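Local structure of iron uptake protein A2 (2VOZ) at residues Y39-Y44 against A62-L67; P79-F84 against N271-D276; T85-M90 against H260-G265; R131-S136 against S246-N251; G158-R163 against Q191-N196. The protein binds ferric iron in the periplasm and is probably a substrate-binding subunit of an ABC transporter that imports it. All coordinates share one frame; numbering follows the deposited sequence.

Contact 1: Y39-Y44 against A62-L67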
# COMPACT_ATOMS: atom_id res chain seq x y z
N TYR B 39 -6.55 7.96 18.21
CA TYR B 39 -6.93 6.56 18.09
C TYR B 39 -8.11 6.58 17.13
O TYR B 39 -9.12 7.21 17.42
CB TYR B 39 -7.44 6.02 19.44
CG TYR B 39 -6.37 5.76 20.50
CD1 TYR B 39 -5.27 6.59 20.64
CD2 TYR B 39 -6.52 4.72 21.42
CE1 TYR B 39 -4.30 6.37 21.66
CE2 TYR B 39 -5.57 4.49 22.44
CZ TYR B 39 -4.47 5.32 22.54
OH TYR B 39 -3.55 5.14 23.54
N SER B 40 -7.98 5.92 15.99
CA SER B 40 -9.04 5.96 14.98
C SER B 40 -9.32 4.60 14.37
O SER B 40 -8.40 3.87 14.00
CB SER B 40 -8.72 6.97 13.88
OG SER B 40 -9.82 7.02 12.98
N SER B 41 -10.61 4.27 14.21
CA SER B 41 -10.96 3.06 13.48
C SER B 41 -11.22 3.35 12.01
O SER B 41 -11.62 2.45 11.25
CB SER B 41 -12.19 2.38 14.09
OG SER B 41 -13.32 3.22 14.01
N ARG B 42 -11.02 4.61 11.65
CA ARG B 42 -11.17 5.06 10.27
C ARG B 42 -9.83 5.51 9.70
O ARG B 42 -9.16 6.39 10.26
CB ARG B 42 -12.15 6.24 10.20
CG ARG B 42 -12.14 6.93 8.83
CD ARG B 42 -11.96 8.43 8.95
NE ARG B 42 -11.47 9.01 7.70
CZ ARG B 42 -12.26 9.47 6.73
NH1 ARG B 42 -13.60 9.40 6.86
NH2 ARG B 42 -11.73 10.01 5.64
N HIS B 43 -9.46 4.97 8.55
CA HIS B 43 -8.34 5.60 7.86
C HIS B 43 -8.42 5.34 6.39
O HIS B 43 -8.60 4.23 5.96
CB HIS B 43 -7.01 5.07 8.36
CG HIS B 43 -5.83 5.76 7.75
ND1 HIS B 43 -5.21 5.31 6.60
CD2 HIS B 43 -5.17 6.89 8.12
CE1 HIS B 43 -4.21 6.12 6.30
NE2 HIS B 43 -4.16 7.08 7.21
N TYR B 44 -8.33 6.42 5.65
CA TYR B 44 -8.17 6.31 4.25
C TYR B 44 -6.82 6.94 4.00
O TYR B 44 -6.54 8.04 4.52
CB TYR B 44 -9.38 6.94 3.60
CG TYR B 44 -10.60 6.10 3.97
CD1 TYR B 44 -10.95 4.97 3.23
CD2 TYR B 44 -11.35 6.38 5.12
CE1 TYR B 44 -12.05 4.17 3.60
CE2 TYR B 44 -12.43 5.60 5.48
CZ TYR B 44 -12.78 4.51 4.71
OH TYR B 44 -13.87 3.74 5.10
N ALA B 62 -7.14 0.56 14.81
CA ALA B 62 -7.64 -0.78 15.08
C ALA B 62 -9.14 -0.69 14.91
O ALA B 62 -9.68 0.43 14.80
CB ALA B 62 -7.27 -1.26 16.50
N SER B 63 -9.82 -1.84 14.94
CA SER B 63 -11.28 -1.82 14.88
C SER B 63 -11.84 -1.03 16.07
O SER B 63 -11.21 -0.93 17.14
CB SER B 63 -11.87 -3.22 14.84
OG SER B 63 -11.67 -3.89 16.08
N ALA B 64 -13.06 -0.51 15.90
CA ALA B 64 -13.66 0.30 16.97
C ALA B 64 -13.65 -0.39 18.34
O ALA B 64 -13.21 0.20 19.32
CB ALA B 64 -15.07 0.70 16.56
N GLU B 65 -14.15 -1.63 18.42
CA GLU B 65 -14.21 -2.32 19.69
C GLU B 65 -12.82 -2.49 20.26
O GLU B 65 -12.63 -2.38 21.45
CB GLU B 65 -14.87 -3.70 19.54
CG GLU B 65 -15.26 -4.32 20.84
CD GLU B 65 -16.31 -3.49 21.56
OE1 GLU B 65 -17.31 -3.07 20.90
OE2 GLU B 65 -16.11 -3.25 22.76
N GLU B 66 -11.85 -2.82 19.41
CA GLU B 66 -10.47 -2.99 19.91
C GLU B 66 -9.89 -1.71 20.51
O GLU B 66 -9.19 -1.76 21.53
CB GLU B 66 -9.52 -3.50 18.82
CG GLU B 66 -9.81 -4.95 18.36
CD GLU B 66 -8.88 -5.31 17.20
OE1 GLU B 66 -7.73 -5.71 17.49
OE2 GLU B 66 -9.30 -5.17 16.02
N LEU B 67 -10.14 -0.58 19.85
CA LEU B 67 -9.64 0.70 20.37
C LEU B 67 -10.30 1.00 21.70
O LEU B 67 -9.64 1.46 22.64
CB LEU B 67 -9.95 1.80 19.37
CG LEU B 67 -9.13 1.79 18.09
CD1 LEU B 67 -9.69 2.89 17.18
CD2 LEU B 67 -7.64 2.04 18.40
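Leu67, its CG anti to the carbonyl carbon (chi1 -72°), sets both its methyl groups against the end of strand 35-40, within the beta-alpha-beta lobe of a periplasmic binding protein fold. CD1 meets backbone, lying 3.3 Å from Ser40 C and close to Ser41 N. CD2 reaches Tyr39, 4.1 Å from Tyr39 CB, and comes to the ring obliquely. An alanine here would probably open a gap over the Ser40-Ser41 peptide and take the packing from this side of Tyr39. Nearer the start of the helix, Ser41 CA makes a CH...O contact of 3.2 Å with Ala62 O, a buried carbonyl with no hydrogen-bond partner in the model. Ser41 CB also rests 3.5 Å from Ala64 N. No hydrogen bond joins the two segments.

The next shell holds them from outside. Ser41 OG bonds Thr85 OG1 on the neighbouring strand 82-86, and Tyr39 OH bonds Glu74 further along helix 64-74. Ser63 stands at the N-cap of that helix, and its OG donates to Glu66 OE2. Past the strand the chain turns toward the iron-binding residues His43 and Tyr44. At this turn Ser40 OG donates to Arg42 O at 2.9 Å, on a lone pair in the carbonyl plane.

Contact 2: P79-F84 against N271-D276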
# COMPACT_ATOMS: atom_id res chain seq x y z
N PRO B 79 -2.67 7.76 27.16
CA PRO B 79 -2.20 8.94 26.46
C PRO B 79 -3.10 9.33 25.28
O PRO B 79 -2.75 10.23 24.53
CB PRO B 79 -0.83 8.51 25.93
CG PRO B 79 -0.95 7.08 25.69
CD PRO B 79 -1.96 6.54 26.72
N GLY B 80 -4.23 8.63 25.10
CA GLY B 80 -5.10 8.96 23.95
C GLY B 80 -5.63 10.36 24.13
O GLY B 80 -6.03 10.74 25.23
N ASP B 81 -5.62 11.14 23.04
CA ASP B 81 -6.23 12.46 23.03
C ASP B 81 -7.64 12.42 22.46
O ASP B 81 -8.56 13.01 23.01
CB ASP B 81 -5.37 13.43 22.23
CG ASP B 81 -4.09 13.81 22.98
OD1 ASP B 81 -4.26 14.26 24.13
OD2 ASP B 81 -2.95 13.64 22.45
N ILE B 82 -7.78 11.73 21.33
CA ILE B 82 -9.04 11.69 20.61
C ILE B 82 -9.33 10.25 20.23
O ILE B 82 -8.42 9.52 19.79
CB ILE B 82 -8.95 12.46 19.25
CG1 ILE B 82 -8.60 13.95 19.41
CG2 ILE B 82 -10.25 12.28 18.42
CD1 ILE B 82 -9.72 14.80 19.83
N LEU B 83 -10.59 9.83 20.36
CA LEU B 83 -11.04 8.61 19.72
C LEU B 83 -11.99 9.02 18.61
O LEU B 83 -12.98 9.74 18.83
CB LEU B 83 -11.78 7.71 20.70
CG LEU B 83 -12.47 6.47 20.16
CD1 LEU B 83 -11.41 5.47 19.59
CD2 LEU B 83 -13.29 5.81 21.29
N PHE B 84 -11.64 8.57 17.43
CA PHE B 84 -12.45 8.77 16.24
C PHE B 84 -12.99 7.41 15.83
O PHE B 84 -12.22 6.45 15.64
CB PHE B 84 -11.63 9.35 15.09
CG PHE B 84 -12.49 9.72 13.92
CD1 PHE B 84 -13.02 8.72 13.09
CD2 PHE B 84 -12.85 11.03 13.73
CE1 PHE B 84 -13.90 9.07 12.04
CE2 PHE B 84 -13.73 11.40 12.68
CZ PHE B 84 -14.23 10.43 11.85
N ASN B 271 -8.69 11.57 29.82
CA ASN B 271 -7.53 12.18 30.48
C ASN B 271 -6.51 12.64 29.46
O ASN B 271 -5.30 12.49 29.64
CB ASN B 271 -6.99 11.27 31.60
CG ASN B 271 -7.86 11.32 32.90
OD1 ASN B 271 -8.44 12.36 33.26
ND2 ASN B 271 -7.92 10.21 33.59
N ALA B 272 -7.02 13.18 28.34
CA ALA B 272 -6.16 13.56 27.23
C ALA B 272 -4.96 14.39 27.69
O ALA B 272 -5.11 15.42 28.35
CB ALA B 272 -6.94 14.35 26.18
N PRO B 273 -3.75 13.93 27.37
CA PRO B 273 -2.56 14.72 27.74
C PRO B 273 -2.45 16.06 27.00
O PRO B 273 -1.92 17.03 27.56
CB PRO B 273 -1.39 13.81 27.35
CG PRO B 273 -1.92 12.88 26.37
CD PRO B 273 -3.38 12.65 26.76
N ASN B 274 -2.96 16.10 25.77
CA ASN B 274 -2.85 17.28 24.91
C ASN B 274 -4.24 17.87 24.66
O ASN B 274 -4.70 17.93 23.52
CB ASN B 274 -2.21 16.91 23.55
CG ASN B 274 -0.85 16.23 23.67
OD1 ASN B 274 0.17 16.89 23.89
ND2 ASN B 274 -0.83 14.90 23.47
N ARG B 275 -4.92 18.28 25.73
CA ARG B 275 -6.33 18.62 25.65
C ARG B 275 -6.62 19.77 24.70
O ARG B 275 -7.55 19.69 23.89
CB ARG B 275 -6.91 18.93 27.03
CG ARG B 275 -8.41 19.14 27.02
CD ARG B 275 -8.85 19.51 28.42
NE ARG B 275 -10.30 19.51 28.51
CZ ARG B 275 -11.06 20.58 28.30
NH1 ARG B 275 -12.39 20.49 28.38
NH2 ARG B 275 -10.50 21.74 28.00
N ASP B 276 -5.86 20.86 24.85
CA ASP B 276 -6.07 22.01 23.97
C ASP B 276 -5.83 21.67 22.49
O ASP B 276 -6.60 22.10 21.62
CB ASP B 276 -5.20 23.17 24.42
CG ASP B 276 -5.67 23.75 25.73
OD1 ASP B 276 -6.91 23.90 25.94
OD2 ASP B 276 -4.80 24.04 26.57
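Asp81 grips Asn274 with both carboxylate oxygens, tying the turn before strand 82-86 to the start of helix 275-285, away from the iron site. Asp81 CG is anti to the carbonyl carbon (chi1 -73°), which brings the carboxylate to Asn274. OD1 of Asp81 accepts from Asn274 N at 2.8 Å, and OD2 of Asp81 from Asn274 ND2 at 2.7 Å. Both donors come on the syn side, slightly out of the carboxylate plane. The carboxylate and amide planes are turned 61° apart. Asn274 is the N-cap residue, but its side chain makes no capping bond. Ala272 CB packs on Asp81 OD1, and Pro273 CD comes nearer that oxygen, at 3.2 Å.

Toward solvent the contact thins out. Pro79 and Pro273 are both exposed and meet through Pro79 O and Pro273 CG, 3.3 Å apart.

Asp81 OD2 has a second donor, Asn37 N of strand 35-40. An alanine in place of Asp81 would probably leave Asn274 N, Asn274 ND2 and Asn37 N without this acceptor and let the Asn274 amide turn. With three N-H donors on the carboxylate and a helix start close by, Asp81 is likely to be held as the charged form.

Contact 3: T85-M90 against H260-G265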
# COMPACT_ATOMS: atom_id res chain seq x y z
N THR B 85 -14.31 7.30 15.64
CA THR B 85 -14.85 6.04 15.21
C THR B 85 -16.11 6.22 14.35
O THR B 85 -16.52 7.36 14.06
CB THR B 85 -15.06 5.08 16.42
OG1 THR B 85 -15.24 3.73 15.96
CG2 THR B 85 -16.22 5.48 17.26
N VAL B 86 -16.65 5.11 13.89
CA VAL B 86 -17.66 5.15 12.85
C VAL B 86 -18.91 4.56 13.49
O VAL B 86 -18.87 3.46 14.08
CB VAL B 86 -17.20 4.35 11.62
CG1 VAL B 86 -18.32 4.25 10.59
CG2 VAL B 86 -15.93 5.00 11.04
N ASP B 87 -19.98 5.34 13.38
CA ASP B 87 -21.35 5.02 13.78
C ASP B 87 -21.57 5.56 15.16
O ASP B 87 -20.75 5.32 16.07
CB ASP B 87 -21.66 3.50 13.71
CG ASP B 87 -23.16 3.21 13.64
OD1 ASP B 87 -23.61 2.70 12.58
OD2 ASP B 87 -23.90 3.53 14.62
N ALA B 88 -22.68 6.28 15.34
CA ALA B 88 -23.07 6.83 16.66
C ALA B 88 -23.18 5.71 17.68
O ALA B 88 -23.05 5.94 18.90
CB ALA B 88 -24.39 7.62 16.59
N GLY B 89 -23.44 4.49 17.21
CA GLY B 89 -23.56 3.32 18.13
C GLY B 89 -22.18 2.96 18.73
O GLY B 89 -22.09 2.42 19.85
N MET B 90 -21.12 3.19 17.97
CA MET B 90 -19.76 2.96 18.47
C MET B 90 -19.29 4.08 19.37
O MET B 90 -18.64 3.82 20.38
CB MET B 90 -18.73 2.68 17.35
CG MET B 90 -19.01 1.40 16.54
SD MET B 90 -19.27 -0.12 17.59
CE MET B 90 -17.77 -0.19 18.51
N HIS B 260 -32.74 7.96 7.29
CA HIS B 260 -31.94 7.71 8.49
C HIS B 260 -30.49 8.08 8.17
O HIS B 260 -29.94 7.62 7.19
CB HIS B 260 -32.03 6.23 8.85
CG HIS B 260 -31.06 5.81 9.91
ND1 HIS B 260 -31.29 6.05 11.24
CD2 HIS B 260 -29.89 5.15 9.84
CE1 HIS B 260 -30.29 5.55 11.95
NE2 HIS B 260 -29.42 5.00 11.12
N VAL B 261 -29.91 8.95 8.98
CA VAL B 261 -28.48 9.26 8.81
C VAL B 261 -27.71 8.79 10.05
O VAL B 261 -28.29 8.58 11.15
CB VAL B 261 -28.22 10.73 8.51
CG1 VAL B 261 -28.80 11.10 7.12
CG2 VAL B 261 -28.78 11.62 9.65
N ASN B 262 -26.42 8.56 9.87
CA ASN B 262 -25.55 8.20 10.97
C ASN B 262 -24.22 8.89 10.69
O ASN B 262 -24.02 9.42 9.60
CB ASN B 262 -25.39 6.67 11.02
CG ASN B 262 -25.05 6.18 12.39
OD1 ASN B 262 -24.40 6.89 13.18
ND2 ASN B 262 -25.47 4.94 12.70
N VAL B 263 -23.35 8.91 11.68
CA VAL B 263 -22.12 9.68 11.57
C VAL B 263 -20.88 8.87 11.82
O VAL B 263 -20.93 7.82 12.46
CB VAL B 263 -22.11 10.91 12.56
CG1 VAL B 263 -23.25 11.88 12.26
CG2 VAL B 263 -22.21 10.44 14.04
N SER B 264 -19.75 9.37 11.31
CA SER B 264 -18.46 9.02 11.91
C SER B 264 -18.02 10.26 12.67
O SER B 264 -18.31 11.43 12.27
CB SER B 264 -17.40 8.64 10.88
OG SER B 264 -16.97 9.77 10.18
N GLY B 265 -17.34 10.05 13.78
CA GLY B 265 -17.16 11.21 14.63
C GLY B 265 -16.15 10.96 15.74
O GLY B 265 -15.59 9.88 15.83
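Asn262 OD1 is gripped by two backbone N-H groups, one from each segment. Ala88 N donates to it across the contact at 2.8 Å, almost straight at 175°. Val263 N donates to Asn262 OD1 from the same strand at 2.7 Å, on a lone pair in the carbonyl plane. Together they fix the rotation of the amide. Its CG stands anti to the backbone N, chi1 -155°, which carries the amide across to the start of helix 88-96.

The other end of the amide faces Asp87. Asn262 ND2 makes a weak bond to Asp87 OD2 at 2.9 Å. The two side chains cross at about a right angle, with their planes 70° apart. Asp87 is the N-cap of the helix: OD2 also accepts from Gly89 N at 2.8 Å, on its anti lone pair, and from Ser172 OG.

The backbones pair as antiparallel strands. Thr85 and Gly265 form a hydrogen-bonded pair, with Thr85 N to Gly265 O at 2.9 Å and Gly265 N to Thr85 O at 2.8 Å. Val86 and Ser264 follow as a non-hydrogen-bonded pair. Beyond them Asp87 N bonds Val263 O, where the chain leaves the sheet for the helix.

The contact lies near the centre of the chain, consistent with the crossing between the two lobes of this fold. Thr85 packs on Ala64 of helix 64-74, and Val86 on Arg129 of strand 124-136. Asp87 touches Val168 and the iron-binding Tyr169 of helix 168-181.

Contact 4: R131-S136 against S246-N251. With SO4 (sulfate ion), chain E.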
# COMPACT_ATOMS: atom_id res chain seq x y z
N ARG B 131 -28.54 5.46 5.50
CA ARG B 131 -28.85 4.05 5.35
C ARG B 131 -30.08 4.04 4.42
O ARG B 131 -31.17 4.47 4.77
CB ARG B 131 -29.11 3.35 6.71
CG ARG B 131 -29.10 1.80 6.58
CD ARG B 131 -28.56 1.18 7.85
NE ARG B 131 -28.37 -0.26 7.74
CZ ARG B 131 -27.35 -0.85 7.10
NH1 ARG B 131 -26.42 -0.12 6.48
NH2 ARG B 131 -27.25 -2.17 7.08
N VAL B 132 -29.84 3.60 3.19
CA VAL B 132 -30.82 3.79 2.13
C VAL B 132 -31.37 2.45 1.66
O VAL B 132 -31.01 1.40 2.18
CB VAL B 132 -30.20 4.54 0.93
CG1 VAL B 132 -29.81 5.98 1.32
CG2 VAL B 132 -28.99 3.76 0.31
N LEU B 133 -32.26 2.50 0.67
CA LEU B 133 -32.75 1.29 0.04
C LEU B 133 -32.12 1.14 -1.32
O LEU B 133 -31.81 2.15 -2.00
CB LEU B 133 -34.25 1.36 -0.13
CG LEU B 133 -35.07 1.69 1.12
CD1 LEU B 133 -36.58 1.48 0.88
CD2 LEU B 133 -34.62 0.84 2.29
N TYR B 134 -31.90 -0.12 -1.68
CA TYR B 134 -31.44 -0.48 -3.01
C TYR B 134 -32.50 -1.38 -3.61
O TYR B 134 -33.12 -2.19 -2.91
CB TYR B 134 -30.10 -1.21 -2.94
CG TYR B 134 -29.04 -0.24 -2.50
CD1 TYR B 134 -28.61 -0.21 -1.18
CD2 TYR B 134 -28.53 0.71 -3.37
CE1 TYR B 134 -27.63 0.69 -0.75
CE2 TYR B 134 -27.57 1.62 -2.96
CZ TYR B 134 -27.13 1.60 -1.65
OH TYR B 134 -26.16 2.51 -1.27
N TYR B 135 -32.73 -1.26 -4.91
CA TYR B 135 -33.79 -2.07 -5.51
C TYR B 135 -33.44 -2.53 -6.89
O TYR B 135 -32.70 -1.86 -7.62
CB TYR B 135 -35.14 -1.32 -5.51
CG TYR B 135 -35.17 -0.11 -6.44
CD1 TYR B 135 -34.83 1.17 -5.96
CD2 TYR B 135 -35.53 -0.25 -7.81
CE1 TYR B 135 -34.86 2.31 -6.78
CE2 TYR B 135 -35.59 0.88 -8.63
CZ TYR B 135 -35.23 2.13 -8.12
OH TYR B 135 -35.24 3.23 -8.98
N SER B 136 -33.99 -3.69 -7.25
CA SER B 136 -33.83 -4.26 -8.57
C SER B 136 -34.54 -3.38 -9.60
O SER B 136 -35.74 -3.21 -9.54
CB SER B 136 -34.51 -5.65 -8.60
OG SER B 136 -34.49 -6.19 -9.91
N SER B 246 -30.69 0.15 -8.30
CA SER B 246 -30.66 1.61 -8.09
C SER B 246 -30.76 1.95 -6.61
O SER B 246 -31.22 1.14 -5.81
CB SER B 246 -31.79 2.32 -8.85
OG SER B 246 -31.52 2.32 -10.27
N LEU B 247 -30.33 3.16 -6.28
CA LEU B 247 -30.35 3.66 -4.90
C LEU B 247 -31.65 4.47 -4.74
O LEU B 247 -31.98 5.30 -5.58
CB LEU B 247 -29.13 4.56 -4.68
CG LEU B 247 -28.93 5.21 -3.30
CD1 LEU B 247 -27.44 5.51 -3.15
CD2 LEU B 247 -29.71 6.50 -3.15
N PHE B 248 -32.37 4.24 -3.64
CA PHE B 248 -33.58 4.98 -3.33
C PHE B 248 -33.45 5.56 -1.92
O PHE B 248 -33.21 4.78 -0.97
CB PHE B 248 -34.79 4.03 -3.38
CG PHE B 248 -36.09 4.67 -2.98
CD1 PHE B 248 -36.85 5.41 -3.94
CD2 PHE B 248 -36.58 4.54 -1.68
CE1 PHE B 248 -38.07 6.01 -3.56
CE2 PHE B 248 -37.79 5.16 -1.29
CZ PHE B 248 -38.53 5.88 -2.23
N PHE B 249 -33.62 6.87 -1.77
CA PHE B 249 -33.66 7.50 -0.46
C PHE B 249 -35.05 7.34 0.15
O PHE B 249 -36.02 7.90 -0.37
CB PHE B 249 -33.32 8.99 -0.50
CG PHE B 249 -31.87 9.30 -0.79
CD1 PHE B 249 -30.89 9.18 0.20
CD2 PHE B 249 -31.49 9.75 -2.06
CE1 PHE B 249 -29.55 9.48 -0.07
CE2 PHE B 249 -30.15 10.04 -2.33
CZ PHE B 249 -29.18 9.89 -1.33
N PRO B 250 -35.14 6.57 1.25
CA PRO B 250 -36.42 6.44 1.92
C PRO B 250 -36.78 7.59 2.86
O PRO B 250 -35.92 8.36 3.30
CB PRO B 250 -36.22 5.17 2.75
CG PRO B 250 -34.78 5.30 3.17
CD PRO B 250 -34.10 5.76 1.91
N ASN B 251 -38.06 7.62 3.20
CA ASN B 251 -38.62 8.48 4.25
C ASN B 251 -38.46 9.97 3.95
O ASN B 251 -38.31 10.76 4.87
CB ASN B 251 -37.97 8.15 5.61
CG ASN B 251 -38.42 6.82 6.14
OD1 ASN B 251 -38.14 5.82 5.53
ND2 ASN B 251 -39.13 6.81 7.27
S SO4 E . -29.37 5.54 -9.51
O1 SO4 E . -29.21 4.77 -8.28
O2 SO4 E . -29.86 4.70 -10.64
O3 SO4 E . -30.34 6.64 -9.31
O4 SO4 E . -28.08 6.13 -9.90
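Leu133 and Phe248 pair through their backbones, as do Tyr135 and Ser246. Both are antiparallel hydrogen-bonded pairs. The shortest of the four bonds is Phe248 N to Leu133 O, 2.7 Å. Between them Tyr134 and Leu247 form a non-hydrogen-bonded pair, and Tyr134 CA adds a CH...O contact of 3.2 Å to Ser246 O. The strand pair belongs to the mixed sheet, in the second lobe of the periplasmic binding protein fold.

Apolar contacts line both faces of this strand pair. On one, Tyr134 CE2 packs 3.7 Å from Leu247 CB, and Val132 CG2 meets Leu247 CG. Val132 CG1 lies 3.6 Å from Phe249 CD1, the two side chains running alongside each other. On the face of Leu133, its CD1 meets Phe248 CD2 and its CG meets Pro250 CB.

One aromatic contact stands apart. Tyr135 has its CG between the backbone N and the carbonyl carbon, chi1 67°, which swings the ring over Ser246. Ser246 CB makes a CH-pi contact with one face, 4.0 Å from the Tyr135 ring centroid. Phe248 CB comes to the ring edge.

A sulfate, probably from the crystallisation liquor, accepts from Leu247 N at 2.8 Å and from Ser246 OG.

Strand 124-136 has strand 219-223 on its other side, through backbone bonds of Val132 to Ala222 and Tyr134 to Ala220. Helix 205-213 covers Tyr134 with Ile209 and Ile212.

Contact 5: G158-R163 against Q191-N196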
# COMPACT_ATOMS: atom_id res chain seq x y z
N GLY B 158 -40.38 -12.56 1.05
CA GLY B 158 -39.30 -13.22 0.30
C GLY B 158 -38.42 -12.26 -0.50
O GLY B 158 -37.63 -12.71 -1.31
N LYS B 159 -38.52 -10.96 -0.23
CA LYS B 159 -37.81 -9.99 -1.07
C LYS B 159 -36.71 -9.15 -0.40
O LYS B 159 -35.91 -8.52 -1.10
CB LYS B 159 -38.83 -9.09 -1.78
CG LYS B 159 -39.58 -9.82 -2.89
CD LYS B 159 -40.62 -8.92 -3.55
CE LYS B 159 -41.24 -9.66 -4.72
NZ LYS B 159 -42.21 -8.84 -5.50
N ILE B 160 -36.71 -9.09 0.93
CA ILE B 160 -35.83 -8.15 1.64
C ILE B 160 -34.47 -8.72 1.97
O ILE B 160 -34.33 -9.84 2.52
CB ILE B 160 -36.52 -7.65 2.93
CG1 ILE B 160 -37.90 -7.00 2.60
CG2 ILE B 160 -35.59 -6.70 3.71
CD1 ILE B 160 -37.89 -5.76 1.67
N LEU B 161 -33.42 -7.96 1.66
CA LEU B 161 -32.05 -8.34 1.98
C LEU B 161 -31.39 -7.37 2.96
O LEU B 161 -31.37 -6.18 2.70
CB LEU B 161 -31.21 -8.32 0.73
CG LEU B 161 -31.64 -9.40 -0.26
CD1 LEU B 161 -31.19 -8.94 -1.65
CD2 LEU B 161 -31.00 -10.75 0.11
N VAL B 162 -30.90 -7.89 4.08
CA VAL B 162 -30.15 -7.07 5.03
C VAL B 162 -29.12 -7.92 5.75
O VAL B 162 -29.33 -9.14 5.87
CB VAL B 162 -31.10 -6.35 6.02
CG1 VAL B 162 -31.80 -7.37 6.94
CG2 VAL B 162 -30.34 -5.28 6.83
N ARG B 163 -28.02 -7.29 6.19
CA ARG B 163 -26.95 -8.05 6.85
C ARG B 163 -27.37 -8.42 8.28
O ARG B 163 -28.43 -8.00 8.75
CB ARG B 163 -25.66 -7.26 6.81
CG ARG B 163 -25.71 -6.02 7.70
CD ARG B 163 -24.48 -5.16 7.52
NE ARG B 163 -23.22 -5.87 7.78
CZ ARG B 163 -22.04 -5.34 7.49
NH1 ARG B 163 -21.99 -4.14 6.92
NH2 ARG B 163 -20.92 -6.01 7.76
N GLN B 191 -40.92 -7.51 13.25
CA GLN B 191 -41.55 -8.78 12.94
C GLN B 191 -41.90 -8.88 11.46
O GLN B 191 -41.62 -9.90 10.83
CB GLN B 191 -42.84 -8.91 13.75
CG GLN B 191 -42.54 -9.20 15.22
CD GLN B 191 -43.82 -9.24 16.01
OE1 GLN B 191 -44.69 -8.39 15.85
NE2 GLN B 191 -43.94 -10.23 16.87
N GLY B 192 -42.53 -7.84 10.92
CA GLY B 192 -42.90 -7.82 9.50
C GLY B 192 -41.68 -7.83 8.57
O GLY B 192 -41.66 -8.55 7.56
N LEU B 193 -40.67 -7.04 8.92
CA LEU B 193 -39.41 -6.98 8.17
C LEU B 193 -38.72 -8.33 8.11
O LEU B 193 -38.39 -8.84 7.02
CB LEU B 193 -38.48 -5.95 8.82
CG LEU B 193 -37.29 -5.60 7.92
CD1 LEU B 193 -37.68 -4.72 6.69
CD2 LEU B 193 -36.28 -4.86 8.77
N VAL B 194 -38.52 -8.94 9.28
CA VAL B 194 -37.87 -10.26 9.36
C VAL B 194 -38.68 -11.31 8.61
O VAL B 194 -38.13 -12.12 7.86
CB VAL B 194 -37.63 -10.67 10.83
CG1 VAL B 194 -37.15 -12.13 10.94
CG2 VAL B 194 -36.64 -9.69 11.46
N GLY B 195 -40.00 -11.25 8.75
CA GLY B 195 -40.90 -12.13 7.99
C GLY B 195 -40.78 -12.00 6.48
O GLY B 195 -41.20 -12.88 5.75
N ASN B 196 -40.25 -10.87 6.01
CA ASN B 196 -40.07 -10.61 4.59
C ASN B 196 -38.63 -10.86 4.05
O ASN B 196 -38.37 -10.61 2.85
CB ASN B 196 -40.46 -9.14 4.30
CG ASN B 196 -41.97 -8.92 4.30
OD1 ASN B 196 -42.73 -9.88 4.19
ND2 ASN B 196 -42.41 -7.67 4.38
O HOH W 1 -39.75 -13.83 3.53
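Ile160 lies against the end of helix 183-195 and meets Asn196 first. Its CB is 3.5 Å from Asn196 O. CG1 runs over the same residue, 3.7 Å from Asn196 CB. That branch is anti to the carbonyl carbon, chi1 -56°, and its tip CD1 leads away from Asn196. The other branch, CG2, turns to the helix and touches Leu193 CD1 at 4.1 Å. The isoleucine and leucine side chains cross at about a right angle.

Asn196 O is the polar centre of the contact. Ile160 N donates to it at 3.0 Å and 166°, and Lys159 N adds a weak bond. A water extends this link at the outer end: it accepts from Gly158 N at 2.9 Å and donates to Gly195 O. Gly158 has a positive phi, 71°, a backbone shape that favours glycine. The Asn196 side chain points its polar end elsewhere, with ND2 bonded to Leu151 O and Asp153 O.

Strand 160-161 continues this docking by a backbone hydrogen bond between Ile160 and Ala198, and it runs parallel to strand 219-223. A helix end held against a sheet strand in this way belongs to the alpha/beta build of the second lobe in periplasmic binding proteins.

From the N terminus, contact 1 closes first. It shuts a short loop holding helix 48-54 and strand 56-61, and ends before the others begin. Contact 2 then opens a long loop from residues 79-84 to 271-276. Contact 3 is nested inside it, contact 4 inside contact 3, and contact 5 inside contact 4; none cross. Contacts 1 and 2 lie in one lobe, meeting where strands 35-40 and 82-86 pair. Contacts 4 and 5 lie in the other. Contact 3 sits between, touching contact 1 through Ser41 and Thr85, and contact 4 through His260 and Arg131. All five reach the same mixed sheet.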